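Local coordinates for protein glucosamine-6-phosphate deaminase (Bacillus subtilis, PDB 2BKX) that belongs to the glucosamine-6-phosphate isomerase/6-phosphogluconolactonase family, with a Rossmann-like fold, and holds fructose-6-phosphate in a pocket, at residues Thr146-Leu157 / Pro176-Thr186. Numbering follows the deposited sequence.
Sequences TSFKSRTHVVTL and PKKALTMGIQT
Ser150 meets the first turn of the helix that starts at Ile184 with two acceptors. Its OG, set by a chi1 of 57° between its own backbone N and carbonyl carbon, takes the N-H of Ile184 at 2.9 Å between N and OG, while its carbonyl O receives Gln185 N at 2.8 Å. The same hydroxyl donates to Ser147 O, which also accepts Ser150 N and so closes the type I turn Ser147-Ser150. Ile184 CD1 lies 3.8 Å from Phe148 CD1. Gln185 CG sits over the centre of one face of the Arg151 guanidinium, 3.4 Å above its plane; the bend of the arginine at chi2 (-79°) brings the group back over the glutamine. A water donates to both Gln185 OE1 and Phe148 O.

Strands 153-156 and 178-181 run antiparallel, with His153-Thr181 and Val155-Ala179 as hydrogen-bonded pairs. The straightest of these bonds joins Val155 N to Ala179 O (2.9 Å, 171°). Val155 CG1 reaches Thr181 CG2 at 3.8 Å, on the face where Leu157 CD2 meets Ala179 CB at 3.9 Å. The His153 ring lies alongside Thr181, and its ND1 donates to Arg151 O.

Glu117 in helix 109-122 forms a salt bridge with Arg151 and hydrogen bonds with Thr152 and Thr186; strand 178-181 lies between 153-156 and 62-69 in the mixed sheet. With the side chain of Thr181 about 6 Å from the bound fructose-6-phosphate and touching the pocket residue Asp67, the antiparallel ladder lies just behind the pocket, and the serine's acceptors satisfy amides that a helix start leaves without intrahelical partners.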
loop_
_atom_site.group_PDB
_atom_site.type_symbol
_atom_site.label_atom_id
_atom_site.label_comp_id
_atom_site.label_asym_id
_atom_site.label_seq_id
_atom_site.Cartn_x
_atom_site.Cartn_y
_atom_site.Cartn_z
ATOM N N THR A 146 -9.532 -13.957 2.988
ATOM C CA THR A 146 -10.389 -12.878 2.575
ATOM C C THR A 146 -10.887 -13.151 1.155
ATOM O O THR A 146 -10.124 -13.515 0.267
ATOM C CB THR A 146 -9.607 -11.539 2.610
ATOM O OG1 THR A 146 -9.140 -11.275 3.937
ATOM C CG2 THR A 146 -10.447 -10.344 2.201
ATOM N N SER A 147 -12.171 -12.950 0.942
ATOM C CA SER A 147 -12.728 -13.025 -0.400
ATOM C C SER A 147 -12.077 -12.054 -1.377
ATOM O O SER A 147 -11.824 -10.877 -1.041
ATOM C CB SER A 147 -14.211 -12.660 -0.367
ATOM O OG SER A 147 -14.772 -12.661 -1.670
ATOM N N PHE A 148 -11.843 -12.515 -2.611
ATOM C CA PHE A 148 -11.385 -11.648 -3.670
ATOM C C PHE A 148 -12.424 -10.590 -4.053
ATOM O O PHE A 148 -12.100 -9.638 -4.756
ATOM C CB PHE A 148 -10.940 -12.451 -4.888
ATOM C CG PHE A 148 -9.665 -13.238 -4.692
ATOM C CD1 PHE A 148 -8.963 -13.292 -3.501
ATOM C CD2 PHE A 148 -9.175 -13.965 -5.760
ATOM C CE1 PHE A 148 -7.794 -14.014 -3.407
ATOM C CE2 PHE A 148 -7.996 -14.706 -5.635
ATOM C CZ PHE A 148 -7.333 -14.718 -4.483
ATOM N N LYS A 149 -13.685 -10.763 -3.633
ATOM C CA LYS A 149 -14.722 -9.769 -3.862
ATOM C C LYS A 149 -14.818 -8.729 -2.738
ATOM O O LYS A 149 -15.671 -7.826 -2.777
ATOM C CB LYS A 149 -16.087 -10.440 -4.045
ATOM C CG LYS A 149 -16.124 -11.342 -5.245
ATOM C CD LYS A 149 -17.507 -11.935 -5.514
ATOM C CE LYS A 149 -17.447 -12.880 -6.718
ATOM N NZ LYS A 149 -18.783 -13.223 -7.260
ATOM N N SER A 150 -13.950 -8.826 -1.728
ATOM C CA SER A 150 -14.038 -7.929 -0.594
ATOM C C SER A 150 -13.869 -6.471 -0.982
ATOM O O SER A 150 -13.124 -6.136 -1.910
ATOM C CB SER A 150 -12.984 -8.312 0.439
ATOM O OG SER A 150 -11.675 -8.311 -0.064
ATOM N N ARG A 151 -14.572 -5.622 -0.231
ATOM C CA ARG A 151 -14.525 -4.169 -0.360
ATOM C C ARG A 151 -13.939 -3.592 0.936
ATOM O O ARG A 151 -13.495 -4.361 1.790
ATOM C CB ARG A 151 -15.929 -3.647 -0.653
ATOM C CG ARG A 151 -16.441 -4.091 -2.015
ATOM C CD ARG A 151 -15.870 -3.269 -3.131
ATOM N NE ARG A 151 -16.414 -3.680 -4.432
ATOM C CZ ARG A 151 -16.167 -3.052 -5.540
ATOM N NH1 ARG A 151 -16.688 -3.506 -6.688
ATOM N NH2 ARG A 151 -15.359 -2.010 -5.531
ATOM N N THR A 152 -13.887 -2.267 1.073
ATOM C CA THR A 152 -13.249 -1.695 2.243
ATOM C C THR A 152 -13.989 -2.218 3.478
ATOM O O THR A 152 -15.237 -2.234 3.511
ATOM C CB THR A 152 -13.267 -0.155 2.171
ATOM O OG1 THR A 152 -12.584 0.316 0.988
ATOM C CG2 THR A 152 -12.610 0.448 3.357
ATOM N N HIS A 153 -13.247 -2.658 4.497
ATOM C CA HIS A 153 -13.848 -3.315 5.647
ATOM C C HIS A 153 -12.950 -3.285 6.863
ATOM O O HIS A 153 -11.751 -3.035 6.738
ATOM C CB HIS A 153 -14.283 -4.750 5.309
ATOM C CG HIS A 153 -13.168 -5.708 5.008
ATOM N ND1 HIS A 153 -12.391 -5.628 3.882
ATOM C CD2 HIS A 153 -12.768 -6.822 5.660
ATOM C CE1 HIS A 153 -11.506 -6.616 3.889
ATOM N NE2 HIS A 153 -11.705 -7.349 4.966
ATOM N N VAL A 154 -13.575 -3.556 8.015
ATOM C CA VAL A 154 -12.918 -3.726 9.294
ATOM C C VAL A 154 -12.411 -5.141 9.418
ATOM O O VAL A 154 -13.133 -6.085 9.158
ATOM C CB VAL A 154 -13.864 -3.414 10.459
ATOM C CG1 VAL A 154 -13.154 -3.534 11.812
ATOM C CG2 VAL A 154 -14.402 -2.009 10.306
ATOM N N VAL A 155 -11.141 -5.279 9.783
ATOM C CA VAL A 155 -10.461 -6.558 9.925
ATOM C C VAL A 155 -9.799 -6.717 11.268
ATOM O O VAL A 155 -9.363 -5.739 11.882
ATOM C CB VAL A 155 -9.406 -6.754 8.819
ATOM C CG1 VAL A 155 -10.110 -6.728 7.471
ATOM C CG2 VAL A 155 -8.290 -5.683 8.895
ATOM N N THR A 156 -9.727 -7.970 11.710
ATOM C CA THR A 156 -8.941 -8.321 12.878
ATOM C C THR A 156 -7.594 -8.790 12.344
ATOM O O THR A 156 -7.525 -9.741 11.585
ATOM C CB THR A 156 -9.651 -9.419 13.707
ATOM O OG1 THR A 156 -10.907 -8.912 14.136
ATOM C CG2 THR A 156 -8.837 -9.866 14.909
ATOM N N LEU A 157 -6.526 -8.114 12.729
ATOM C CA LEU A 157 -5.212 -8.433 12.250
ATOM C C LEU A 157 -4.746 -9.808 12.727
ATOM O O LEU A 157 -4.945 -10.217 13.880
ATOM C CB LEU A 157 -4.200 -7.388 12.696
ATOM C CG LEU A 157 -4.509 -5.964 12.222
ATOM C CD1 LEU A 157 -3.485 -5.014 12.796
ATOM C CD2 LEU A 157 -4.485 -5.846 10.720
ATOM N N PRO A 176 -2.219 -2.320 17.657
ATOM C CA PRO A 176 -3.662 -2.499 17.516
ATOM C C PRO A 176 -4.058 -3.915 17.085
ATOM O O PRO A 176 -3.260 -4.641 16.491
ATOM C CB PRO A 176 -4.033 -1.473 16.447
ATOM C CG PRO A 176 -2.926 -0.439 16.544
ATOM C CD PRO A 176 -1.719 -1.194 16.871
ATOM N N LYS A 177 -5.269 -4.296 17.462
ATOM C CA LYS A 177 -5.829 -5.578 17.084
ATOM C C LYS A 177 -6.645 -5.538 15.797
ATOM O O LYS A 177 -6.846 -6.562 15.177
ATOM C CB LYS A 177 -6.671 -6.130 18.220
ATOM C CG LYS A 177 -5.793 -6.598 19.401
ATOM C CD LYS A 177 -6.572 -7.113 20.563
ATOM C CE LYS A 177 -5.600 -7.657 21.564
ATOM N NZ LYS A 177 -4.998 -8.945 21.101
ATOM N N LYS A 178 -7.131 -4.351 15.442
ATOM C CA LYS A 178 -7.981 -4.223 14.261
ATOM C C LYS A 178 -7.536 -3.088 13.358
ATOM O O LYS A 178 -6.794 -2.206 13.772
ATOM C CB LYS A 178 -9.457 -4.010 14.662
ATOM C CG LYS A 178 -10.042 -5.152 15.545
ATOM C CD LYS A 178 -11.502 -4.931 15.871
ATOM C CE LYS A 178 -12.160 -6.193 16.334
ATOM N NZ LYS A 178 -13.638 -6.009 16.457
ATOM N N ALA A 179 -8.066 -3.103 12.142
ATOM C CA ALA A 179 -7.754 -2.097 11.161
ATOM C C ALA A 179 -8.893 -1.940 10.177
ATOM O O ALA A 179 -9.787 -2.771 10.111
ATOM C CB ALA A 179 -6.476 -2.463 10.443
ATOM N N LEU A 180 -8.843 -0.859 9.412
ATOM C CA LEU A 180 -9.710 -0.598 8.269
ATOM C C LEU A 180 -8.856 -0.733 7.013
ATOM O O LEU A 180 -7.762 -0.177 6.965
ATOM C CB LEU A 180 -10.239 0.832 8.334
ATOM C CG LEU A 180 -11.267 1.100 9.419
ATOM C CD1 LEU A 180 -10.692 0.991 10.817
ATOM C CD2 LEU A 180 -11.847 2.492 9.199
ATOM N N THR A 181 -9.315 -1.501 6.024
ATOM C CA THR A 181 -8.531 -1.710 4.805
ATOM C C THR A 181 -9.422 -1.731 3.564
ATOM O O THR A 181 -10.526 -2.261 3.572
ATOM C CB THR A 181 -7.751 -3.040 4.885
ATOM O OG1 THR A 181 -6.882 -3.166 3.748
ATOM C CG2 THR A 181 -8.617 -4.241 5.020
ATOM N N MET A 182 -8.903 -1.140 2.511
ATOM C CA MET A 182 -9.429 -1.370 1.163
ATOM C C MET A 182 -9.489 -2.859 0.966
ATOM O O MET A 182 -8.596 -3.583 1.433
ATOM C CB MET A 182 -8.476 -0.839 0.140
ATOM C CG MET A 182 -8.552 0.555 -0.062
ATOM S SD MET A 182 -7.415 0.907 -1.475
ATOM C CE MET A 182 -7.509 2.236 -0.899
ATOM N N GLY A 183 -10.533 -3.344 0.301
ATOM C CA GLY A 183 -10.627 -4.771 0.038
ATOM C C GLY A 183 -9.867 -5.198 -1.196
ATOM O O GLY A 183 -9.276 -4.377 -1.929
ATOM N N ILE A 184 -9.866 -6.498 -1.429
ATOM C CA ILE A 184 -9.188 -7.019 -2.589
ATOM C C ILE A 184 -9.825 -6.513 -3.886
ATOM O O ILE A 184 -9.116 -6.160 -4.835
ATOM C CB ILE A 184 -9.076 -8.546 -2.545
ATOM C CG1 ILE A 184 -8.249 -8.978 -1.328
ATOM C CG2 ILE A 184 -8.505 -9.106 -3.842
ATOM C CD1 ILE A 184 -8.123 -10.438 -1.094
ATOM N N GLN A 185 -11.161 -6.463 -3.942
ATOM C CA GLN A 185 -11.778 -5.939 -5.141
ATOM C C GLN A 185 -11.486 -4.444 -5.302
ATOM O O GLN A 185 -11.297 -3.937 -6.412
ATOM C CB GLN A 185 -13.283 -6.201 -5.159
ATOM C CG GLN A 185 -13.970 -5.658 -6.375
ATOM C CD GLN A 185 -13.528 -6.301 -7.641
ATOM O OE1 GLN A 185 -13.808 -7.457 -7.862
ATOM N NE2 GLN A 185 -12.863 -5.537 -8.506
ATOM N N THR A 186 -11.428 -3.719 -4.190
ATOM C CA THR A 186 -11.067 -2.301 -4.236
ATOM C C THR A 186 -9.681 -2.112 -4.892
ATOM O O THR A 186 -9.450 -1.225 -5.732
ATOM C CB THR A 186 -11.024 -1.681 -2.812
ATOM O OG1 THR A 186 -12.088 -2.205 -2.005
ATOM C CG2 THR A 186 -11.120 -0.183 -2.896
HETATM O O HOH W 1 -12.548 -9.802 -7.401
HETATM O O HOH W 2 -5.784 -8.918 16.194
#